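Local coordinates for N-acetyltransferase (Staphylococcus aureus subsp. aureus, PDB 4M85), which probably transfers an acetyl group from acetyl-coenzyme A to an acceptor substrate that remains unidentified, at residues G71-Y76 and T136-S141; L149-D152 and A157-K160; I119-A124 and G129-L134. All coordinates share one frame; numbering follows the deposited sequence.

Interaction 1: residues G71-Y76 and T136-S141; sequences GCIISY and TSLLES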
loop_
_atom_site.group_PDB
_atom_site.type_symbol
_atom_site.label_atom_id
_atom_site.label_comp_id
_atom_site.label_asym_id
_atom_site.label_seq_id
_atom_site.Cartn_x
_atom_site.Cartn_y
_atom_site.Cartn_z
ATOM N N GLY A 71 3.178 7.499 -8.702
ATOM C CA GLY A 71 2.883 6.207 -8.114
ATOM C C GLY A 71 3.610 6.025 -6.809
ATOM O O GLY A 71 4.496 6.810 -6.471
ATOM N N CYS A 72 3.271 4.952 -6.104
ATOM C CA CYS A 72 3.940 4.638 -4.844
ATOM C C CYS A 72 3.904 3.176 -4.501
ATOM O O CYS A 72 3.099 2.423 -5.045
ATOM C CB CYS A 72 3.372 5.428 -3.684
ATOM S SG CYS A 72 1.754 4.877 -3.147
ATOM N N ILE A 73 4.832 2.790 -3.618
ATOM C CA ILE A 73 4.932 1.436 -3.110
ATOM C C ILE A 73 5.048 1.473 -1.576
ATOM O O ILE A 73 5.808 2.260 -1.047
ATOM C CB ILE A 73 6.100 0.648 -3.750
ATOM C CG1 ILE A 73 6.049 -0.802 -3.297
ATOM C CG2 ILE A 73 7.465 1.266 -3.427
ATOM C CD1 ILE A 73 6.744 -1.777 -4.225
ATOM N N ILE A 74 4.269 0.633 -0.884
ATOM C CA ILE A 74 4.118 0.734 0.596
ATOM C C ILE A 74 4.493 -0.613 1.187
ATOM O O ILE A 74 3.932 -1.612 0.807
ATOM C CB ILE A 74 2.656 1.059 1.013
ATOM C CG1 ILE A 74 2.136 2.253 0.219
ATOM C CG2 ILE A 74 2.544 1.321 2.522
ATOM C CD1 ILE A 74 0.710 2.681 0.530
ATOM N N SER A 75 5.462 -0.609 2.108
ATOM C CA SER A 75 5.991 -1.824 2.703
ATOM C C SER A 75 6.501 -1.578 4.127
ATOM O O SER A 75 6.903 -0.481 4.445
ATOM C CB SER A 75 7.119 -2.367 1.857
ATOM O OG SER A 75 8.239 -1.499 1.863
ATOM N N TYR A 76 6.479 -2.626 4.944
ATOM C CA TYR A 76 6.848 -2.568 6.379
ATOM C C TYR A 76 6.937 -4.004 6.922
ATOM O O TYR A 76 6.434 -4.948 6.280
ATOM C CB TYR A 76 5.809 -1.756 7.169
ATOM C CG TYR A 76 4.395 -2.092 6.780
ATOM C CD1 TYR A 76 3.671 -1.273 5.931
ATOM C CD2 TYR A 76 3.789 -3.253 7.230
ATOM C CE1 TYR A 76 2.391 -1.602 5.527
ATOM C CE2 TYR A 76 2.505 -3.579 6.842
ATOM C CZ TYR A 76 1.815 -2.756 5.983
ATOM O OH TYR A 76 0.530 -3.104 5.613
ATOM N N THR A 136 11.282 -3.176 -8.159
ATOM C CA THR A 136 12.677 -3.564 -8.357
ATOM C C THR A 136 13.591 -2.768 -7.419
ATOM O O THR A 136 14.435 -3.319 -6.739
ATOM C CB THR A 136 13.048 -3.375 -9.826
ATOM O OG1 THR A 136 12.328 -4.318 -10.591
ATOM C CG2 THR A 136 14.521 -3.595 -10.088
ATOM N N SER A 137 13.371 -1.470 -7.347
ATOM C CA SER A 137 14.200 -0.627 -6.525
ATOM C C SER A 137 13.993 -0.914 -5.020
ATOM O O SER A 137 14.948 -0.855 -4.254
ATOM C CB SER A 137 13.947 0.840 -6.866
ATOM O OG SER A 137 14.323 1.645 -5.797
ATOM N N LEU A 138 12.759 -1.231 -4.610
ATOM C CA LEU A 138 12.478 -1.581 -3.226
ATOM C C LEU A 138 13.146 -2.905 -2.847
ATOM O O LEU A 138 13.687 -3.031 -1.741
ATOM C CB LEU A 138 10.967 -1.686 -2.978
ATOM C CG LEU A 138 10.517 -2.093 -1.568
ATOM C CD1 LEU A 138 10.978 -1.054 -0.563
ATOM C CD2 LEU A 138 9.004 -2.261 -1.495
ATOM N N LEU A 139 13.074 -3.903 -3.738
ATOM C CA LEU A 139 13.685 -5.212 -3.450
ATOM C C LEU A 139 15.200 -5.062 -3.331
ATOM O O LEU A 139 15.804 -5.662 -2.470
ATOM C CB LEU A 139 13.323 -6.265 -4.507
ATOM C CG LEU A 139 11.827 -6.653 -4.586
ATOM C CD1 LEU A 139 11.583 -7.515 -5.813
ATOM C CD2 LEU A 139 11.314 -7.360 -3.337
ATOM N N GLU A 140 15.816 -4.239 -4.171
ATOM C CA GLU A 140 17.260 -3.986 -4.055
ATOM C C GLU A 140 17.684 -3.256 -2.746
ATOM O O GLU A 140 18.849 -3.364 -2.337
ATOM C CB GLU A 140 17.760 -3.215 -5.296
ATOM C CG GLU A 140 19.281 -3.196 -5.490
ATOM C CD GLU A 140 20.034 -2.096 -4.711
ATOM O OE1 GLU A 140 19.455 -1.036 -4.390
ATOM O OE2 GLU A 140 21.248 -2.267 -4.460
ATOM N N SER A 141 16.769 -2.528 -2.098
ATOM C CA SER A 141 17.091 -1.787 -0.856
ATOM C C SER A 141 17.509 -2.674 0.345
ATOM O O SER A 141 18.132 -2.179 1.300
ATOM C CB SER A 141 15.921 -0.870 -0.419
ATOM O OG SER A 141 14.869 -1.638 0.158
#

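Interaction 2: residues L149-D152 and A157-K160; sequences LNCD and AALK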
loop_
_atom_site.group_PDB
_atom_site.type_symbol
_atom_site.label_atom_id
_atom_site.label_comp_id
_atom_site.label_asym_id
_atom_site.label_seq_id
_atom_site.Cartn_x
_atom_site.Cartn_y
_atom_site.Cartn_z
ATOM N N LEU A 149 4.106 -10.329 -0.777
ATOM C CA LEU A 149 2.976 -9.560 -1.258
ATOM C C LEU A 149 1.799 -10.457 -1.560
ATOM O O LEU A 149 1.937 -11.685 -1.628
ATOM C CB LEU A 149 3.337 -8.688 -2.459
ATOM C CG LEU A 149 3.768 -9.288 -3.780
ATOM C CD1 LEU A 149 2.589 -9.922 -4.519
ATOM C CD2 LEU A 149 4.423 -8.210 -4.648
ATOM N N ASN A 150 0.647 -9.825 -1.718
ATOM C CA ASN A 150 -0.600 -10.510 -2.000
ATOM C C ASN A 150 -1.218 -10.045 -3.314
ATOM O O ASN A 150 -1.597 -8.899 -3.457
ATOM C CB ASN A 150 -1.554 -10.266 -0.844
ATOM C CG ASN A 150 -1.174 -11.047 0.396
ATOM O OD1 ASN A 150 -0.809 -12.221 0.316
ATOM N ND2 ASN A 150 -1.284 -10.411 1.559
ATOM N N CYS A 151 -1.318 -10.948 -4.278
ATOM C CA CYS A 151 -1.736 -10.601 -5.648
ATOM C C CYS A 151 -3.130 -11.139 -5.911
ATOM O O CYS A 151 -3.349 -12.347 -5.874
ATOM C CB CYS A 151 -0.766 -11.230 -6.652
ATOM S SG CYS A 151 -1.073 -10.852 -8.400
ATOM N N ASP A 152 -4.056 -10.254 -6.219
ATOM C CA ASP A 152 -5.396 -10.651 -6.676
ATOM C C ASP A 152 -5.303 -11.805 -7.695
ATOM O O ASP A 152 -4.659 -11.682 -8.725
ATOM C CB ASP A 152 -6.113 -9.442 -7.294
ATOM C CG ASP A 152 -7.486 -9.805 -7.946
ATOM O OD1 ASP A 152 -8.094 -10.849 -7.610
ATOM O OD2 ASP A 152 -7.931 -9.030 -8.816
ATOM N N ALA A 157 -1.678 -10.290 -15.112
ATOM C CA ALA A 157 -0.587 -9.435 -15.548
ATOM C C ALA A 157 0.323 -9.062 -14.363
ATOM O O ALA A 157 1.561 -9.033 -14.493
ATOM C CB ALA A 157 -1.117 -8.185 -16.266
ATOM N N ALA A 158 -0.277 -8.770 -13.213
ATOM C CA ALA A 158 0.503 -8.568 -11.999
ATOM C C ALA A 158 1.252 -9.857 -11.643
ATOM O O ALA A 158 2.476 -9.836 -11.428
ATOM C CB ALA A 158 -0.377 -8.095 -10.862
ATOM N N LEU A 159 0.560 -10.992 -11.638
ATOM C CA LEU A 159 1.210 -12.235 -11.242
ATOM C C LEU A 159 2.439 -12.521 -12.122
ATOM O O LEU A 159 3.473 -12.926 -11.597
ATOM C CB LEU A 159 0.226 -13.405 -11.252
ATOM C CG LEU A 159 0.755 -14.803 -10.939
ATOM C CD1 LEU A 159 1.312 -14.897 -9.506
ATOM C CD2 LEU A 159 -0.337 -15.851 -11.196
ATOM N N LYS A 160 2.334 -12.291 -13.434
ATOM C CA LYS A 160 3.466 -12.504 -14.332
ATOM C C LYS A 160 4.586 -11.548 -13.991
ATOM O O LYS A 160 5.726 -11.945 -13.895
ATOM C CB LYS A 160 3.086 -12.233 -15.779
ATOM C CG LYS A 160 2.060 -13.162 -16.365
ATOM C CD LYS A 160 1.700 -12.685 -17.756
ATOM C CE LYS A 160 0.863 -13.710 -18.482
ATOM N NZ LYS A 160 0.381 -13.154 -19.775
#

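Interaction 3: residues I119-A124 and G129-L134; sequences IATFAA and GIATKL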
loop_
_atom_site.group_PDB
_atom_site.type_symbol
_atom_site.label_atom_id
_atom_site.label_comp_id
_atom_site.label_asym_id
_atom_site.label_seq_id
_atom_site.Cartn_x
_atom_site.Cartn_y
_atom_site.Cartn_z
ATOM N N ILE A 119 1.107 -1.463 -4.288
ATOM C CA ILE A 119 1.839 -0.882 -5.418
ATOM C C ILE A 119 0.819 -0.227 -6.303
ATOM O O ILE A 119 -0.005 -0.924 -6.870
ATOM C CB ILE A 119 2.584 -1.921 -6.280
ATOM C CG1 ILE A 119 3.537 -2.734 -5.439
ATOM C CG2 ILE A 119 3.350 -1.199 -7.374
ATOM C CD1 ILE A 119 4.171 -3.904 -6.169
ATOM N N ALA A 120 0.858 1.104 -6.413
ATOM C CA ALA A 120 -0.229 1.839 -7.054
ATOM C C ALA A 120 0.284 2.910 -8.008
ATOM O O ALA A 120 1.277 3.582 -7.735
ATOM C CB ALA A 120 -1.153 2.447 -5.993
ATOM N N THR A 121 -0.399 3.071 -9.137
ATOM C CA THR A 121 0.003 4.078 -10.132
ATOM C C THR A 121 -1.235 4.863 -10.550
ATOM O O THR A 121 -2.287 4.278 -10.754
ATOM C CB THR A 121 0.665 3.422 -11.382
ATOM O OG1 THR A 121 1.698 2.530 -10.978
ATOM C CG2 THR A 121 1.316 4.454 -12.287
ATOM N N PHE A 122 -1.111 6.184 -10.676
ATOM C CA PHE A 122 -2.186 6.982 -11.270
ATOM C C PHE A 122 -2.416 6.596 -12.744
ATOM O O PHE A 122 -1.469 6.338 -13.501
ATOM C CB PHE A 122 -1.895 8.479 -11.169
ATOM C CG PHE A 122 -2.067 9.044 -9.789
ATOM C CD1 PHE A 122 -3.326 9.078 -9.194
ATOM C CD2 PHE A 122 -0.968 9.533 -9.086
ATOM C CE1 PHE A 122 -3.491 9.606 -7.927
ATOM C CE2 PHE A 122 -1.122 10.053 -7.811
ATOM C CZ PHE A 122 -2.383 10.096 -7.236
ATOM N N ALA A 123 -3.685 6.552 -13.137
ATOM C CA ALA A 123 -4.084 6.162 -14.504
ATOM C C ALA A 123 -3.331 6.926 -15.612
ATOM O O ALA A 123 -2.951 6.354 -16.621
ATOM C CB ALA A 123 -5.603 6.322 -14.656
ATOM N N ALA A 124 -3.089 8.211 -15.393
ATOM C CA ALA A 124 -2.412 9.066 -16.378
ATOM C C ALA A 124 -0.954 8.666 -16.606
ATOM O O ALA A 124 -0.355 9.069 -17.600
ATOM C CB ALA A 124 -2.488 10.530 -15.943
ATOM N N GLY A 129 6.013 1.375 -16.855
ATOM C CA GLY A 129 6.821 0.516 -15.992
ATOM C C GLY A 129 7.051 1.037 -14.571
ATOM O O GLY A 129 7.973 0.589 -13.885
ATOM N N ILE A 130 6.208 1.955 -14.122
ATOM C CA ILE A 130 6.393 2.598 -12.829
ATOM C C ILE A 130 6.311 1.602 -11.676
ATOM O O ILE A 130 7.139 1.665 -10.776
ATOM C CB ILE A 130 5.418 3.803 -12.637
ATOM C CG1 ILE A 130 5.954 5.015 -13.383
ATOM C CG2 ILE A 130 5.269 4.153 -11.175
ATOM C CD1 ILE A 130 4.910 6.038 -13.731
ATOM N N ALA A 131 5.347 0.685 -11.710
ATOM C CA ALA A 131 5.196 -0.330 -10.650
ATOM C C ALA A 131 6.380 -1.299 -10.596
ATOM O O ALA A 131 6.859 -1.674 -9.516
ATOM C CB ALA A 131 3.898 -1.107 -10.839
ATOM N N THR A 132 6.831 -1.721 -11.780
ATOM C CA THR A 132 7.983 -2.575 -11.916
ATOM C C THR A 132 9.220 -1.889 -11.387
ATOM O O THR A 132 10.008 -2.507 -10.668
ATOM C CB THR A 132 8.218 -2.967 -13.394
ATOM O OG1 THR A 132 7.058 -3.674 -13.873
ATOM C CG2 THR A 132 9.432 -3.833 -13.537
ATOM N N LYS A 133 9.394 -0.625 -11.748
ATOM C CA LYS A 133 10.549 0.143 -11.301
ATOM C C LYS A 133 10.539 0.341 -9.784
ATOM O O LYS A 133 11.588 0.290 -9.128
ATOM C CB LYS A 133 10.593 1.507 -11.992
ATOM C CG LYS A 133 10.998 1.469 -13.470
ATOM C CD LYS A 133 11.003 2.889 -14.049
ATOM C CE LYS A 133 10.715 2.934 -15.543
ATOM N NZ LYS A 133 11.648 2.057 -16.304
ATOM N N LEU A 134 9.366 0.608 -9.226
ATOM C CA LEU A 134 9.268 0.830 -7.779
ATOM C C LEU A 134 9.542 -0.455 -7.033
ATOM O O LEU A 134 10.251 -0.471 -6.031
ATOM C CB LEU A 134 7.890 1.367 -7.390
ATOM C CG LEU A 134 7.663 2.845 -7.604
ATOM C CD1 LEU A 134 6.204 3.134 -7.380
ATOM C CD2 LEU A 134 8.538 3.652 -6.657
HETATM O O HOH W 1 2.554 0.848 -13.617
#

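Interaction 1: residues G71-Y76 and T136-S141
Leu138 reaches from the helix toward the strand and touches Ile73 and Ser75. These two residues sit two apart on the strand and point to the same side. CB of Leu138 stands back and makes no close contact with the strand. Its CG lies anti to the backbone N (chi1 178°), and this carries the fork of the side chain forward to the strand. CG itself only skirts Ser75, 4.2 Å from its OG. The two methyls do the touching. CD1 comes 3.7 Å from Ser75 OG. CD2 goes deeper and lies between the two strand side chains. It is 3.5 Å from Ser75 OG and 3.6 Å from Ile73 CD1. The side chains of Ile73 and Leu138 meet at a slant, and CD2 also lies 3.8 Å from Ile73 CG1. No hydrogen bond joins the two segments. The contact is apolar, with one hydroxyl oxygen resting against leucine methyls.

On the helix side, the carbonyl oxygen of Leu138 accepts two bonds. Ser141 OG reaches it at 2.6 Å and Ser141 N at 3.1 Å. The hydroxyl donor is tilted 16° from the carbonyl plane. Both bonds draw Ser141 back onto the carbonyl of Leu138.

All three touching residues are buried. Trp147 of strand 147-152 packs on both Ser75 and Leu138. Ile73 also touches Ile116 and Ile119 of strand 114-121 and Leu61 of strand 60-65. Helix 130-140 thus lies over one face of the central sheet, with Leu138 set against strand 68-77.

Interaction 2: residues L149-D152 and A157-K160
This is a small apolar strand-to-helix contact in the GNAT fold, made by Cys151 with Ala158 and Leu159. Strand 147-152 leads through a short turn into helix 156-164, and the helix folds back against the strand it follows. Cys151 is the one residue of 149-152 that touches 157-160, and it is buried. No hydrogen bond crosses between the two segments.

The sulfur does all the work on the strand side. SG is anti to the backbone N of Cys151 (chi1 -177°), which sends it out toward the first turns of the helix. On the helix side the methyl of Ala158 and the first side-chain carbon of Leu159 receive it. The rest of Leu159 runs on to Leu183 of strand 178-184, which Cys151 also touches. Tyr162, one turn further along the helix, packs on Cys151 and on Leu149.

In the turn between the segments, Asp152 OD1 accepts from Asn154 N, and Asn155 OD1 accepts from Ala158 N.

The sulfur meets the helix where two residues join. Cys151 SG lies 3.8 Å from Ala158 CB and 4.0 Å from Leu159 CB. Its nearest helix atom is the backbone N of Leu159, at 3.6 Å.

Interaction 3: residues I119-A124 and G129-L134
Ile119 and Thr121 face the first turn of the helix and meet Ala131 and Ile130. Ile119 uses its short branch. Its CG2 is anti to the backbone N, with CG1 beside that N (chi1 -56°). This places CG2 3.5 Å from Ala131 CB, a methyl-to-methyl contact, and 3.9 Å from Ala131 CA. CG1 and CD1 form the other branch and take no part in the contact with the helix.

Thr121 has a similar first torsion (chi1 -51°), with OG1 beside the backbone N and CG2 opposite it. Both branches meet Ile130, whose side chain lies aslant to that of Thr121. Ile130 CG2 is 3.9 Å from Thr121 OG1 and 4.1 Å from Thr121 CG2. The hydroxyl makes no direct bond to the helix. A water lies 3.2 Å from Thr121 OG1 and also accepts a weak bond from Ala131 N, so it bridges strand end and helix start.

Gly129 is the N-cap of the helix. Its positive phi (69°) suits glycine, and its O accepts from Lys133 N at 2.8 Å. Arg126, in the connecting loop, bonds to Thr121 O.

Strand 114-121, the loop and helix 130-140 begin a beta-alpha-beta unit. Arg126, Gly129 and Ala131 fit the R-x-x-G-x-G/A signature of GNAT motif A. Its loop and helix start typically hold the pyrophosphate of acetyl-coenzyme A, a role inferred for this protein.

Interactions 1 and 3 share helix 130-140. Interaction 3 uses residues 129-134 against strand 114-121, and interaction 1 uses Leu138 against strand 68-77. Their centres are 11 Å apart and they touch. Cys72 N is 2.9 Å from Ala120 O, a probable hydrogen bond between neighbouring strands, and Ile73 CD1 packs on Ile119 CG1 at 3.6 Å. Leu134 CD1 also packs on Cys72 N at 3.7 Å. Along the chain, interaction 3 is nested within interaction 1. Interaction 2 follows both and touches neither; its nearest atoms are about 7 Å from interaction 1 and 5 Å from interaction 3. Strand 147-152 lies parallel beside strand 114-121. By family resemblance, the cofactor probably binds near interaction 3.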